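Local structure of DNA-3-methyladenine glycosidase II, putative (Deinococcus radiodurans, 2YG9) at residues 94-106 against 116-128. The protein belongs to the HhH-GPD superfamily of base excision DNA repair proteins and has an all-helical fold. Sequence-based numbering, arbitrary orientation. Where two conformers were deposited one is given.
Sequences VPAALLKVSGDDL and VRTVQAAAAAAVS
Pro95 and Leu99, four residues apart, pack against the C-terminal part of helix 113-127 and illustrate how small residues let helices approach closely. The methyl of Ala123 sits under this turn, 3.5 Å from Pro95 O, and Leu99 CD2 also touches it, at 3.8 Å. On the proline side, the CB-CG side of the ring lies against the Ala126 methyl, Pro95 CG a tight 3.5 Å from Ala126 CB, while Pro95 CB also touches Val127 CG1. Leu99 and Val127 meet tip to tip: the leucine reaches out so that CD1 closes to 3.4 Å of Val127 CG2, again shorter than usual for two carbons. With CG1 anti to its carbonyl carbon (chi1 -55°), Val127 sets that methyl against both Pro95 CB and Leu99 CD1, while CG2, between the backbone N and the carbonyl carbon, meets Leu99 CD1. Deeper in, Leu98 crosses Val119 at a slant, CD1 to CG1 at 4.0 Å, and Phe62 of helix 61-71 packs on both Pro95 and Leu98.

A second cluster forms where the chain re-enters a helix at Gly103, behind the N-cap Ser102, whose OG accepts from Asp105 N. Leu106 CB rests on Val116 CG2 (3.9 Å), and its CD1 lies across the extended Gln120 chain, whose NE2 reaches Gly103 CA at 3.6 Å. Such largely apolar packing joins helices 95-98 and 103-108 to the alanine-rich helix 113-127 within the all-helical HhH-GPD fold.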
ATOM      1  N   VAL A  94      13.149   1.950  14.387  1.00 10.75           N
ATOM      2  CA  VAL A  94      12.418   1.395  15.496  1.00 10.97           C
ATOM      3  C   VAL A  94      11.833   2.609  16.220  1.00 10.61           C
ATOM      4  O   VAL A  94      12.538   3.620  16.372  1.00 11.24           O
ATOM      5  CB  VAL A  94      13.392   0.593  16.412  1.00 10.71           C
ATOM      6  CG1 VAL A  94      12.662   0.087  17.597  1.00 12.62           C
ATOM      7  CG2 VAL A  94      14.056  -0.593  15.618  1.00 10.22           C
ATOM      8  N   PRO A  95      10.563   2.545  16.646  1.00 10.60           N
ATOM      9  CA  PRO A  95       9.891   3.724  17.224  1.00 11.17           C
ATOM     10  C   PRO A  95      10.633   4.464  18.354  1.00 11.20           C
ATOM     11  O   PRO A  95      10.796   5.685  18.295  1.00 11.57           O
ATOM     12  CB  PRO A  95       8.560   3.153  17.710  1.00 11.61           C
ATOM     13  CG  PRO A  95       8.292   2.008  16.789  1.00  9.60           C
ATOM     14  CD  PRO A  95       9.637   1.401  16.532  1.00 10.97           C
ATOM     15  N   ALA A  96      11.101   3.748  19.355  1.00 11.25           N
ATOM     16  CA  ALA A  96      11.745   4.399  20.491  1.00 11.39           C
ATOM     17  C   ALA A  96      13.063   5.021  20.062  1.00 11.12           C
ATOM     18  O   ALA A  96      13.438   6.072  20.537  1.00 13.04           O
ATOM     19  CB  ALA A  96      11.958   3.396  21.658  1.00 10.79           C
ATOM     20  N   ALA A  97      13.778   4.364  19.164  1.00 10.89           N
ATOM     21  CA  ALA A  97      15.040   4.878  18.685  1.00 10.34           C
ATOM     22  C   ALA A  97      14.844   6.159  17.871  1.00  9.85           C
ATOM     23  O   ALA A  97      15.550   7.154  18.079  1.00 10.47           O
ATOM     24  CB  ALA A  97      15.782   3.786  17.860  1.00  9.95           C
ATOM     25  N   LEU A  98      13.860   6.171  16.981  1.00  9.86           N
ATOM     26  CA  LEU A  98      13.588   7.340  16.130  1.00 10.02           C
ATOM     27  C   LEU A  98      13.165   8.592  16.913  1.00 10.16           C
ATOM     28  O   LEU A  98      13.383   9.703  16.459  1.00 10.77           O
ATOM     29  CB  LEU A  98      12.519   7.015  15.081  1.00  8.95           C
ATOM     30  CG  LEU A  98      13.041   6.167  13.940  1.00  9.71           C
ATOM     31  CD1 LEU A  98      11.921   5.713  13.007  1.00  7.17           C
ATOM     32  CD2 LEU A  98      14.082   6.949  13.201  1.00 11.45           C
ATOM     33  N   LEU A  99      12.544   8.397  18.060  1.00 11.27           N
ATOM     34  CA  LEU A  99      12.217   9.502  18.972  1.00 12.21           C
ATOM     35  C   LEU A  99      13.425  10.102  19.706  1.00 12.37           C
ATOM     36  O   LEU A  99      13.335  11.184  20.292  1.00 14.92           O
ATOM     37  CB  LEU A  99      11.166   9.034  19.970  1.00 12.97           C
ATOM     38  CG  LEU A  99       9.794   8.729  19.375  1.00 14.48           C
ATOM     39  CD1 LEU A  99       8.818   8.209  20.471  1.00 14.34           C
ATOM     40  CD2 LEU A  99       9.233   9.950  18.661  1.00 13.04           C
ATOM     41  N   LYS A 100      14.564   9.446  19.648  1.00 12.13           N
ATOM     42  CA  LYS A 100      15.759   9.976  20.277  1.00 12.07           C
ATOM     43  C   LYS A 100      16.640  10.708  19.261  1.00 11.55           C
ATOM     44  O   LYS A 100      17.643  11.325  19.597  1.00 12.36           O
ATOM     45  CB  LYS A 100      16.514   8.849  20.948  1.00 11.33           C
ATOM     46  CG  LYS A 100      15.821   8.268  22.142  1.00 14.52           C
ATOM     47  CD  LYS A 100      16.739   7.218  22.772  1.00 16.11           C
ATOM     48  CE  LYS A 100      15.965   6.266  23.614  1.00 21.96           C
ATOM     49  NZ  LYS A 100      15.459   7.031  24.766  1.00 26.55           N
ATOM     50  N   VAL A 101      16.252  10.625  18.002  1.00 10.62           N
ATOM     51  CA  VAL A 101      16.890  11.362  16.931  1.00 10.80           C
ATOM     52  C   VAL A 101      16.207  12.731  16.842  1.00 10.10           C
ATOM     53  O   VAL A 101      14.985  12.822  16.941  1.00 12.27           O
ATOM     54  CB  VAL A 101      16.759  10.567  15.637  1.00 10.02           C
ATOM     55  CG1 VAL A 101      17.407  11.289  14.505  1.00 11.49           C
ATOM     56  CG2 VAL A 101      17.382   9.181  15.843  1.00  8.22           C
ATOM     57  N   SER A 102      16.980  13.803  16.728  1.00 10.56           N
ATOM     58  CA  SER A 102      16.401  15.140  16.692  1.00 11.05           C
ATOM     59  C   SER A 102      15.711  15.374  15.337  1.00 11.15           C
ATOM     60  O   SER A 102      16.025  14.705  14.358  1.00 10.12           O
ATOM     61  CB  SER A 102      17.502  16.169  16.887  1.00 11.56           C
ATOM     62  OG  SER A 102      18.461  16.077  15.852  1.00 11.39           O
ATOM     63  N   GLY A 103      14.790  16.323  15.261  1.00 10.63           N
ATOM     64  CA  GLY A 103      14.222  16.675  13.960  1.00 11.19           C
ATOM     65  C   GLY A 103      15.281  17.158  12.972  1.00 11.34           C
ATOM     66  O   GLY A 103      15.174  16.935  11.765  1.00 10.54           O
ATOM     67  N   ASP A 104      16.310  17.817  13.493  1.00 11.89           N
ATOM     68  CA  ASP A 104      17.389  18.317  12.669  1.00 12.96           C
ATOM     69  C   ASP A 104      18.186  17.180  12.051  1.00 12.67           C
ATOM     70  O   ASP A 104      18.574  17.280  10.892  1.00 13.17           O
ATOM     71  CB  ASP A 104      18.290  19.280  13.454  1.00 13.21           C
ATOM     72  CG  ASP A 104      17.612  20.587  13.743  1.00 19.12           C
ATOM     73  OD1 ASP A 104      16.494  20.870  13.177  1.00 23.13           O
ATOM     74  OD2 ASP A 104      18.176  21.336  14.569  1.00 23.52           O
ATOM     75  N   ASP A 105      18.389  16.091  12.787  1.00 11.93           N
ATOM     76  CA  ASP A 105      19.061  14.940  12.221  1.00 12.24           C
ATOM     77  C   ASP A 105      18.176  14.152  11.247  1.00 11.83           C
ATOM     78  O   ASP A 105      18.691  13.584  10.293  1.00 11.35           O
ATOM     79  CB  ASP A 105      19.670  14.056  13.324  1.00 13.18           C
ATOM     80  CG  ASP A 105      20.840  14.764  14.056  1.00 15.92           C
ATOM     81  OD1 ASP A 105      21.404  15.747  13.517  1.00 20.89           O
ATOM     82  OD2 ASP A 105      21.172  14.361  15.181  1.00 17.89           O
ATOM     83  N   LEU A 106      16.860  14.123  11.464  1.00 10.58           N
ATOM     84  CA  LEU A 106      15.968  13.507  10.480  1.00 10.75           C
ATOM     85  C   LEU A 106      15.899  14.327   9.209  1.00 10.97           C
ATOM     86  O   LEU A 106      15.909  13.777   8.119  1.00 11.65           O
ATOM     87  CB  LEU A 106      14.574  13.317  11.044  1.00 10.37           C
ATOM     88  CG  LEU A 106      14.532  12.319  12.208  1.00  9.46           C
ATOM     89  CD1 LEU A 106      13.181  12.385  12.887  1.00  8.19           C
ATOM     90  CD2 LEU A 106      14.873  10.884  11.727  1.00 10.95           C
ATOM     91  N   VAL A 116       9.490  14.306   8.055  1.00  6.86           N
ATOM     92  CA  VAL A 116       9.970  14.325   9.460  1.00  6.15           C
ATOM     93  C   VAL A 116       8.833  14.225  10.464  1.00  5.83           C
ATOM     94  O   VAL A 116       8.855  13.422  11.393  1.00  7.57           O
ATOM     95  CB  VAL A 116      10.868  15.585   9.777  1.00  5.28           C
ATOM     96  CG1 VAL A 116      11.187  15.694  11.286  1.00  3.88           C
ATOM     97  CG2 VAL A 116      12.136  15.522   8.964  1.00  6.71           C
ATOM     98  N   ARG A 117       7.814  15.032  10.250  1.00  5.93           N
ATOM     99  CA  ARG A 117       6.670  15.135  11.132  0.60  6.00           C
ATOM    100  C   ARG A 117       5.859  13.854  11.146  1.00  5.65           C
ATOM    101  O   ARG A 117       5.428  13.373  12.210  1.00  5.55           O
ATOM    102  CB  ARG A 117       5.775  16.294  10.685  0.60  5.99           C
ATOM    103  CG  ARG A 117       4.428  16.371  11.387  0.60  6.58           C
ATOM    104  CD  ARG A 117       3.639  17.645  10.991  0.60  8.25           C
ATOM    105  NE  ARG A 117       4.307  18.866  11.457  0.60  9.28           N
ATOM    106  CZ  ARG A 117       4.351  19.298  12.719  0.60 13.58           C
ATOM    107  NH1 ARG A 117       3.778  18.591  13.698  0.60 15.31           N
ATOM    108  NH2 ARG A 117       4.983  20.449  13.014  0.60 10.63           N
ATOM    109  N   THR A 118       5.622  13.334   9.964  1.00  4.96           N
ATOM    110  CA  THR A 118       4.916  12.046   9.800  1.00  5.81           C
ATOM    111  C   THR A 118       5.648  10.916  10.493  1.00  5.10           C
ATOM    112  O   THR A 118       5.078  10.186  11.288  1.00  5.35           O
ATOM    113  CB  THR A 118       4.769  11.715   8.291  1.00  4.87           C
ATOM    114  OG1 THR A 118       3.962  12.718   7.669  1.00  5.48           O
ATOM    115  CG2 THR A 118       4.158  10.342   8.092  1.00  4.40           C
ATOM    116  N   VAL A 119       6.936  10.775  10.203  1.00  6.78           N
ATOM    117  CA  VAL A 119       7.793   9.791  10.890  1.00  7.16           C
ATOM    118  C   VAL A 119       7.850   9.968  12.414  1.00  7.31           C
ATOM    119  O   VAL A 119       7.721   8.980  13.159  1.00  7.23           O
ATOM    120  CB  VAL A 119       9.241   9.735  10.299  1.00  8.24           C
ATOM    121  CG1 VAL A 119      10.077   8.745  11.086  1.00  8.98           C
ATOM    122  CG2 VAL A 119       9.228   9.326   8.806  1.00  9.87           C
ATOM    123  N   GLN A 120       8.016  11.200  12.903  1.00  7.22           N
ATOM    124  CA  GLN A 120       7.916  11.429  14.326  1.00  7.19           C
ATOM    125  C   GLN A 120       6.573  11.049  14.893  1.00  7.17           C
ATOM    126  O   GLN A 120       6.482  10.501  15.986  1.00  6.26           O
ATOM    127  CB  GLN A 120       8.261  12.855  14.679  1.00  7.59           C
ATOM    128  CG  GLN A 120       9.746  13.168  14.356  1.00  8.79           C
ATOM    129  CD  GLN A 120      10.092  14.613  14.538  1.00  9.15           C
ATOM    130  OE1 GLN A 120       9.256  15.499  14.328  1.00 12.76           O
ATOM    131  NE2 GLN A 120      11.307  14.862  15.029  1.00  9.46           N
ATOM    132  N   ALA A 121       5.519  11.359  14.134  1.00  6.74           N
ATOM    133  CA  ALA A 121       4.164  11.117  14.573  1.00  6.66           C
ATOM    134  C   ALA A 121       3.902   9.627  14.688  1.00  5.50           C
ATOM    135  O   ALA A 121       3.273   9.173  15.662  1.00  5.74           O
ATOM    136  CB  ALA A 121       3.177  11.801  13.628  1.00  5.73           C
ATOM    137  N   ALA A 122       4.377   8.874  13.699  1.00  6.31           N
ATOM    138  CA  ALA A 122       4.228   7.391  13.651  1.00  6.09           C
ATOM    139  C   ALA A 122       5.021   6.736  14.779  1.00  5.69           C
ATOM    140  O   ALA A 122       4.508   5.834  15.441  1.00  5.13           O
ATOM    141  CB  ALA A 122       4.680   6.848  12.287  1.00  5.78           C
ATOM    142  N   ALA A 123       6.264   7.187  15.021  1.00  6.76           N
ATOM    143  CA  ALA A 123       7.051   6.639  16.159  1.00  6.90           C
ATOM    144  C   ALA A 123       6.317   6.894  17.493  1.00  6.70           C
ATOM    145  O   ALA A 123       6.240   6.024  18.322  1.00  8.35           O
ATOM    146  CB  ALA A 123       8.464   7.219  16.198  1.00  6.41           C
ATOM    147  N   ALA A 124       5.792   8.104  17.671  1.00  7.19           N
ATOM    148  CA  ALA A 124       5.102   8.529  18.885  1.00  7.27           C
ATOM    149  C   ALA A 124       3.856   7.725  19.084  1.00  7.31           C
ATOM    150  O   ALA A 124       3.566   7.316  20.188  1.00  8.91           O
ATOM    151  CB  ALA A 124       4.783  10.066  18.833  1.00  7.52           C
ATOM    152  N   ALA A 125       3.180   7.385  17.994  1.00  7.44           N
ATOM    153  CA  ALA A 125       1.951   6.606  18.054  1.00  8.36           C
ATOM    154  C   ALA A 125       2.248   5.158  18.477  1.00  8.95           C
ATOM    155  O   ALA A 125       1.471   4.550  19.221  1.00 10.04           O
ATOM    156  CB  ALA A 125       1.205   6.690  16.692  1.00  8.34           C
ATOM    157  N   ALA A 126       3.391   4.645  18.046  1.00  8.87           N
ATOM    158  CA  ALA A 126       3.848   3.303  18.407  1.00 10.32           C
ATOM    159  C   ALA A 126       4.226   3.231  19.901  1.00 10.65           C
ATOM    160  O   ALA A 126       3.818   2.299  20.595  1.00 11.66           O
ATOM    161  CB  ALA A 126       5.017   2.881  17.503  1.00  9.06           C
ATOM    162  N   VAL A 127       4.968   4.211  20.408  1.00 11.38           N
ATOM    163  CA  VAL A 127       5.461   4.135  21.786  1.00 12.97           C
ATOM    164  C   VAL A 127       4.343   4.434  22.787  1.00 13.92           C
ATOM    165  O   VAL A 127       4.371   3.923  23.908  1.00 15.74           O
ATOM    166  CB  VAL A 127       6.698   5.013  22.016  1.00 12.12           C
ATOM    167  CG1 VAL A 127       7.781   4.620  20.978  1.00 10.15           C
ATOM    168  CG2 VAL A 127       6.367   6.475  21.981  1.00 13.75           C
ATOM    169  N   SER A 128       3.355   5.216  22.353  1.00 14.77           N
ATOM    170  CA  SER A 128       2.216   5.572  23.189  1.00 15.16           C
ATOM    171  C   SER A 128       1.117   4.523  23.151  1.00 16.05           C
ATOM    172  O   SER A 128       0.183   4.602  23.923  1.00 18.25           O
ATOM    173  CB  SER A 128       1.713   6.983  22.826  1.00 15.97           C
ATOM    174  OG  SER A 128       1.008   7.058  21.586  1.00 16.63           O
TER